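Local coordinates for protein 11S globulin (Wrightia tinctoria, PDB 5WXU) that binds and sequesters the plant hormone auxin and probably serves as a seed storage protein, assembled as a hexamer, at the interface of chains A and B and the interface of chains A and C. Residues are numbered along the deposited sequence; one frame, centred on the assembly and turned at random. Chains: chain A/B/C, 11S globulin.

Contact 1: the interface of chains A and B. Residues chain A 317, 319, 321, 413-416; chain B 285-286, 288-290, 292.
A segment of chain B, the 3-10 turns 286-288 and 290-292, is pressed onto the end of strand 313-318 and the loop leading into strand 416-418 of chain A. The side chain of B:Glu288 leaves with CG anti to its carbonyl carbon (chi1 -58°) and runs extended through CG to the carboxylate. There OE1, on its syn lone pair, takes the amide N of A:Ala416 at 2.8 Å in a nearly straight bond. The same oxygen receives B:Gly285 N from above the carboxylate plane, and this nitrogen, in all likelihood the amino terminus of the basic chain, also bonds to A:Ala416 O at 2.7 Å. Glutamate suits this place because one carboxylate oxygen gathers the N-H of A:Ala416 and that probable terminus, whose charge, if present, would favour the carboxylate.

A:Tyr321 reaches across from the other flank, its N bonded to A:Asn319 OD1. Its CB and CG lie near B:Thr289 O; CD2 touches B:Thr289 C at 3.5 Å, CE2 meets B:Leu290 N and B:Thr289 CB, and CE1, CZ and OH rest against B:Leu290 CD1. A long flat ring suits the place: B:Leu290 CA lies over one face, toward its rim, and on the opposite face the guanidinium of A:Arg413 has A:Tyr321 CZ 3.6 Å over its centre. An alanine in place of A:Tyr321 would probably loosen the seat of B:Thr289 and B:Leu290 and deprive the arginine of its flat support. B:Thr289 CG2 packs on A:Lys415 CG at 3.6 Å, the lysine chain bending so that NZ bonds to A:Arg413 O. A:Thr317 OG1 gives an in-plane bond to B:Glu288 O. Repeated by two-fold symmetry, the patch helps join subunits of the hexamer.

Contact 2: the interface of chains A and C. Residues chain A 28-32, 187-188, 191, 195; chain C 27-30.
At this interface the N-terminal segments of two subunits meet, and the side chain of C:Gln29, which gives up more surface to its partner than any other residue of the patch, is inserted among the backbone groups of chain A. Its CG stands anti to the carbonyl carbon (chi1 -71°) and the chain bends at chi2, -83°, which turns the terminal amide toward A:Arg28 and A:Ser30. C:Gln29 NE2 donates to A:Arg28 O at 2.9 Å; the acceptor lies close to the glutamine's amide plane, but the donor stands above the plane of the arginine carbonyl. On the other arm, C:Gln29 OE1 accepts A:Ser30 N at 3.0 Å, again from above its carbonyl plane. A glutamine suits the place because one flat group offers a donor and an acceptor to a backbone that presents the complement.

A:Gln195 crosses this side chain at about a right angle, with the two amide planes 54° apart. The A:Gln195 amide rests on the aliphatic part of its partner, NE2 lying 3.5 Å from C:Gln29 CG. The two amides are joined by water 2, which contacts both NE2 atoms and is held further by the carbonyl oxygens of A:Asn188 and A:Asn191.

A:Ser187 flanks the glutamine on another side. Being small, it lets its CB pack against the CB of C:Ser27, while C:Arg28, extended from CG to NE, runs past its hydroxyl. The guanidinium then lies alongside A:Asn188, pointing the same way, with its plane steeply inclined to that amide. Weak bonds from C:Arg28 NH1 and N reach A:Ser187 OG; water 1 also joins the hydroxyl to C:Arg28 N. Beyond the glutamine, two acceptors, C:Gln29 OE1 and A:Ser30 O, face each other at 3.2 Å. Water 3 bridges them, which would ease their repulsion, sitting 2.9 Å from C:Gln29 OE1 and 2.7 Å from A:Ser30 O.

Contact 1: the interface of chains A and B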
loop_
_atom_site.group_PDB
_atom_site.type_symbol
_atom_site.label_atom_id
_atom_site.label_comp_id
_atom_site.label_asym_id
_atom_site.label_seq_id
_atom_site.Cartn_x
_atom_site.Cartn_y
_atom_site.Cartn_z
ATOM N N THR A 317 -6.104 21.430 12.296
ATOM C CA THR A 317 -6.615 20.096 11.977
ATOM C C THR A 317 -5.531 19.087 12.284
ATOM O O THR A 317 -4.361 19.401 12.229
ATOM C CB THR A 317 -7.060 19.952 10.500
ATOM O OG1 THR A 317 -5.959 20.195 9.679
ATOM C CG2 THR A 317 -8.111 20.961 10.165
ATOM N N ASN A 319 -4.750 15.088 11.404
ATOM C CA ASN A 319 -5.076 13.879 10.656
ATOM C C ASN A 319 -3.786 13.160 10.313
ATOM O O ASN A 319 -2.692 13.539 10.788
ATOM C CB ASN A 319 -5.859 14.213 9.383
ATOM C CG ASN A 319 -5.163 15.246 8.556
ATOM O OD1 ASN A 319 -3.961 15.126 8.260
ATOM N ND2 ASN A 319 -5.881 16.294 8.230
ATOM N N TYR A 321 -1.881 13.061 7.831
ATOM C CA TYR A 321 -0.746 13.827 7.202
ATOM C C TYR A 321 0.085 14.536 8.223
ATOM O O TYR A 321 1.140 15.150 7.897
ATOM C CB TYR A 321 -1.308 14.794 6.143
ATOM C CG TYR A 321 -1.917 14.185 4.916
ATOM C CD1 TYR A 321 -1.119 13.597 3.947
ATOM C CD2 TYR A 321 -3.283 14.184 4.703
ATOM C CE1 TYR A 321 -1.673 13.026 2.798
ATOM C CE2 TYR A 321 -3.825 13.631 3.566
ATOM C CZ TYR A 321 -3.020 13.060 2.637
ATOM O OH TYR A 321 -3.587 12.472 1.550
ATOM N N ARG A 413 -8.508 11.240 7.811
ATOM C CA ARG A 413 -8.570 12.362 6.810
ATOM C C ARG A 413 -10.046 12.813 6.590
ATOM O O ARG A 413 -10.586 12.867 5.488
ATOM C CB ARG A 413 -7.892 11.926 5.525
ATOM C CG ARG A 413 -6.420 11.640 5.738
ATOM C CD ARG A 413 -5.862 10.937 4.519
ATOM N NE ARG A 413 -4.520 10.524 4.801
ATOM C CZ ARG A 413 -3.779 9.797 3.963
ATOM N NH1 ARG A 413 -4.276 9.430 2.769
ATOM N NH2 ARG A 413 -2.533 9.447 4.323
ATOM N N ALA A 414 -10.715 13.110 7.716
ATOM C CA ALA A 414 -12.090 13.554 7.669
ATOM C C ALA A 414 -12.113 14.889 6.983
ATOM O O ALA A 414 -11.266 15.735 7.265
ATOM C CB ALA A 414 -12.619 13.739 9.054
ATOM N N LYS A 415 -13.062 15.061 6.102
ATOM C CA LYS A 415 -13.212 16.280 5.345
ATOM C C LYS A 415 -14.625 16.799 5.466
ATOM O O LYS A 415 -15.574 16.033 5.627
ATOM C CB LYS A 415 -12.810 16.039 3.888
ATOM C CG LYS A 415 -11.286 15.865 3.791
ATOM C CD LYS A 415 -10.759 15.606 2.376
ATOM C CE LYS A 415 -11.103 14.179 1.950
ATOM N NZ LYS A 415 -10.191 13.185 2.632
ATOM N N ALA A 416 -14.696 18.118 5.425
ATOM C CA ALA A 416 -15.967 18.828 5.374
ATOM C C ALA A 416 -16.151 19.513 4.047
ATOM O O ALA A 416 -15.193 19.875 3.338
ATOM C CB ALA A 416 -16.072 19.798 6.519
ATOM N N GLY B 285 -12.558 20.188 2.963
ATOM C CA GLY B 285 -12.048 19.603 1.690
ATOM C C GLY B 285 -10.545 19.316 1.788
ATOM O O GLY B 285 -10.034 19.256 2.896
ATOM N N TYR B 286 -9.856 19.193 0.641
ATOM C CA TYR B 286 -8.383 18.953 0.577
ATOM C C TYR B 286 -7.518 19.940 1.309
ATOM O O TYR B 286 -6.412 19.629 1.760
ATOM C CB TYR B 286 -7.885 18.809 -0.870
ATOM C CG TYR B 286 -8.571 17.655 -1.527
ATOM C CD1 TYR B 286 -8.510 16.341 -0.975
ATOM C CD2 TYR B 286 -9.304 17.844 -2.707
ATOM C CE1 TYR B 286 -9.179 15.243 -1.583
ATOM C CE2 TYR B 286 -9.957 16.776 -3.331
ATOM C CZ TYR B 286 -9.896 15.473 -2.791
ATOM O OH TYR B 286 -10.532 14.446 -3.480
ATOM N N GLU B 288 -7.930 20.836 4.148
ATOM C CA GLU B 288 -7.829 20.346 5.497
ATOM C C GLU B 288 -6.959 19.115 5.686
ATOM O O GLU B 288 -6.631 18.783 6.789
ATOM C CB GLU B 288 -9.177 19.893 6.012
ATOM C CG GLU B 288 -10.294 20.878 6.039
ATOM C CD GLU B 288 -11.598 20.135 6.405
ATOM O OE1 GLU B 288 -12.209 19.439 5.512
ATOM O OE2 GLU B 288 -11.956 20.242 7.622
ATOM N N THR B 289 -6.549 18.476 4.607
ATOM C CA THR B 289 -5.791 17.244 4.699
ATOM C C THR B 289 -4.449 17.400 4.022
ATOM O O THR B 289 -3.479 17.847 4.674
ATOM C CB THR B 289 -6.637 16.101 4.154
ATOM O OG1 THR B 289 -6.996 16.384 2.807
ATOM C CG2 THR B 289 -7.887 15.932 5.037
ATOM N N LEU B 290 -4.404 17.092 2.722
ATOM C CA LEU B 290 -3.200 17.140 1.921
ATOM C C LEU B 290 -2.475 18.453 1.979
ATOM O O LEU B 290 -1.227 18.475 2.074
ATOM C CB LEU B 290 -3.582 16.841 0.504
ATOM C CG LEU B 290 -2.570 16.578 -0.530
ATOM C CD1 LEU B 290 -1.923 15.236 -0.310
ATOM C CD2 LEU B 290 -3.346 16.575 -1.841
ATOM N N THR B 292 -2.322 20.528 4.340
ATOM C CA THR B 292 -1.856 20.719 5.774
ATOM C C THR B 292 -0.725 19.924 6.313
ATOM O O THR B 292 -0.525 19.931 7.560
ATOM C CB THR B 292 -3.003 20.370 6.815
ATOM O OG1 THR B 292 -3.281 18.911 6.957
ATOM C CG2 THR B 292 -4.143 21.224 6.430
#

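Contact 2: the interface of chains A and C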
loop_
_atom_site.group_PDB
_atom_site.type_symbol
_atom_site.label_atom_id
_atom_site.label_comp_id
_atom_site.label_asym_id
_atom_site.label_seq_id
_atom_site.Cartn_x
_atom_site.Cartn_y
_atom_site.Cartn_z
ATOM N N ARG A 28 -16.345 -9.055 14.635
ATOM C CA ARG A 28 -16.190 -7.910 13.752
ATOM C C ARG A 28 -17.509 -7.353 13.270
ATOM O O ARG A 28 -17.579 -6.209 12.795
ATOM C CB ARG A 28 -15.347 -8.287 12.518
ATOM C CG ARG A 28 -13.917 -8.788 12.764
ATOM C CD ARG A 28 -13.205 -8.844 11.413
ATOM N NE ARG A 28 -11.987 -9.676 11.360
ATOM C CZ ARG A 28 -12.032 -10.999 11.191
ATOM N NH1 ARG A 28 -13.227 -11.601 11.144
ATOM N NH2 ARG A 28 -10.926 -11.719 11.020
ATOM N N GLN A 29 -18.513 -8.202 13.288
ATOM C CA GLN A 29 -19.827 -7.881 12.809
ATOM C C GLN A 29 -20.753 -7.627 13.988
ATOM O O GLN A 29 -21.330 -8.533 14.584
ATOM C CB GLN A 29 -20.350 -8.980 11.876
ATOM C CG GLN A 29 -19.701 -9.080 10.524
ATOM C CD GLN A 29 -20.233 -8.046 9.505
ATOM O OE1 GLN A 29 -20.775 -7.012 9.894
ATOM N NE2 GLN A 29 -20.048 -8.296 8.199
ATOM N N SER A 30 -20.907 -6.347 14.294
ATOM C CA SER A 30 -21.670 -5.940 15.481
ATOM C C SER A 30 -22.635 -4.840 15.096
ATOM O O SER A 30 -22.850 -4.557 13.905
ATOM C CB SER A 30 -20.687 -5.482 16.558
ATOM O OG SER A 30 -21.375 -5.345 17.818
ATOM N N SER A 31 -23.270 -4.251 16.114
ATOM C CA SER A 31 -24.234 -3.187 15.954
ATOM C C SER A 31 -24.566 -2.647 17.346
ATOM O O SER A 31 -24.342 -3.327 18.334
ATOM C CB SER A 31 -25.548 -3.694 15.356
ATOM O OG SER A 31 -25.456 -3.887 13.966
ATOM N N PRO A 32 -25.095 -1.442 17.409
ATOM C CA PRO A 32 -25.562 -0.949 18.729
ATOM C C PRO A 32 -26.901 -1.541 19.167
ATOM O O PRO A 32 -27.593 -2.112 18.358
ATOM C CB PRO A 32 -25.774 0.516 18.492
ATOM C CG PRO A 32 -25.873 0.729 16.992
ATOM C CD PRO A 32 -25.181 -0.426 16.351
ATOM N N SER A 187 -17.100 1.752 17.403
ATOM C CA SER A 187 -17.383 1.057 16.134
ATOM C C SER A 187 -16.133 0.774 15.280
ATOM O O SER A 187 -16.182 0.240 14.165
ATOM C CB SER A 187 -18.463 1.819 15.353
ATOM O OG SER A 187 -17.948 2.906 14.619
ATOM N N ASN A 188 -14.986 1.189 15.792
ATOM C CA ASN A 188 -13.733 0.955 15.130
ATOM C C ASN A 188 -13.464 -0.532 14.858
ATOM O O ASN A 188 -13.715 -1.415 15.692
ATOM C CB ASN A 188 -12.571 1.544 16.000
ATOM C CG ASN A 188 -11.312 1.830 15.194
ATOM O OD1 ASN A 188 -10.499 0.919 14.967
ATOM N ND2 ASN A 188 -11.123 3.094 14.808
ATOM N N ASN A 191 -12.080 -2.979 17.524
ATOM C CA ASN A 191 -12.972 -3.540 18.528
ATOM C C ASN A 191 -13.731 -4.655 17.910
ATOM O O ASN A 191 -14.794 -4.450 17.268
ATOM C CB ASN A 191 -13.909 -2.501 19.089
ATOM C CG ASN A 191 -14.983 -3.086 20.040
ATOM O OD1 ASN A 191 -14.772 -4.168 20.636
ATOM N ND2 ASN A 191 -16.048 -2.352 20.230
ATOM N N GLN A 195 -20.520 -3.401 20.902
ATOM C CA GLN A 195 -20.511 -1.940 20.918
ATOM C C GLN A 195 -20.698 -1.401 22.348
ATOM O O GLN A 195 -21.629 -0.629 22.618
ATOM C CB GLN A 195 -21.560 -1.460 19.907
ATOM C CG GLN A 195 -21.321 -1.975 18.496
ATOM C CD GLN A 195 -19.947 -1.555 17.960
ATOM O OE1 GLN A 195 -19.699 -0.381 17.782
ATOM N NE2 GLN A 195 -19.030 -2.511 17.815
ATOM N N SER C 27 -23.538 4.223 13.020
ATOM C CA SER C 27 -22.041 4.079 13.098
ATOM C C SER C 27 -21.543 3.173 11.984
ATOM O O SER C 27 -22.351 2.622 11.235
ATOM C CB SER C 27 -21.603 3.540 14.479
ATOM O OG SER C 27 -21.899 2.157 14.584
ATOM N N ARG C 28 -20.232 2.929 11.996
ATOM C CA ARG C 28 -19.613 1.935 11.119
ATOM C C ARG C 28 -20.221 0.566 11.310
ATOM O O ARG C 28 -20.071 -0.265 10.417
ATOM C CB ARG C 28 -18.094 1.821 11.354
ATOM C CG ARG C 28 -17.322 3.111 11.095
ATOM C CD ARG C 28 -15.800 2.782 11.047
ATOM N NE ARG C 28 -14.872 3.863 11.388
ATOM C CZ ARG C 28 -14.616 4.285 12.601
ATOM N NH1 ARG C 28 -15.316 3.844 13.633
ATOM N NH2 ARG C 28 -13.672 5.210 12.781
ATOM N N GLN C 29 -20.763 0.299 12.483
ATOM C CA GLN C 29 -21.283 -1.011 12.849
ATOM C C GLN C 29 -22.780 -0.956 12.723
ATOM O O GLN C 29 -23.455 -0.542 13.654
ATOM C CB GLN C 29 -20.825 -1.426 14.253
ATOM C CG GLN C 29 -19.338 -1.787 14.357
ATOM C CD GLN C 29 -19.048 -3.213 13.935
ATOM O OE1 GLN C 29 -19.830 -3.819 13.203
ATOM N NE2 GLN C 29 -17.924 -3.736 14.339
ATOM N N SER C 30 -23.287 -1.450 11.615
ATOM C CA SER C 30 -24.710 -1.401 11.331
ATOM C C SER C 30 -25.248 -2.728 10.844
ATOM O O SER C 30 -24.544 -3.730 10.839
ATOM C CB SER C 30 -24.998 -0.249 10.347
ATOM O OG SER C 30 -26.385 0.035 10.227
HETATM O O HOH W 1 -18.957 5.512 12.985
HETATM O O HOH W 2 -16.380 -2.461 16.396
HETATM O O HOH W 3 -21.878 -4.674 11.373
#

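The centres of contact 1 and contact 2 lie about 24 Å apart, and they share no residue; chain A is the common member, facing chain B at one and chain C at the other. Contact 1 draws on strands 313-318 and 416-418 of chain A, from the C-terminal half of the sequence, whereas contact 2 uses its N-terminal stretch and the loop between strands 178-185 and 198-201. One subunit thus holds different neighbours through separate surfaces. Contact 1 belongs to a two-fold interface and contact 2 to one that is not exactly two-fold, a combination in keeping with the hexamer.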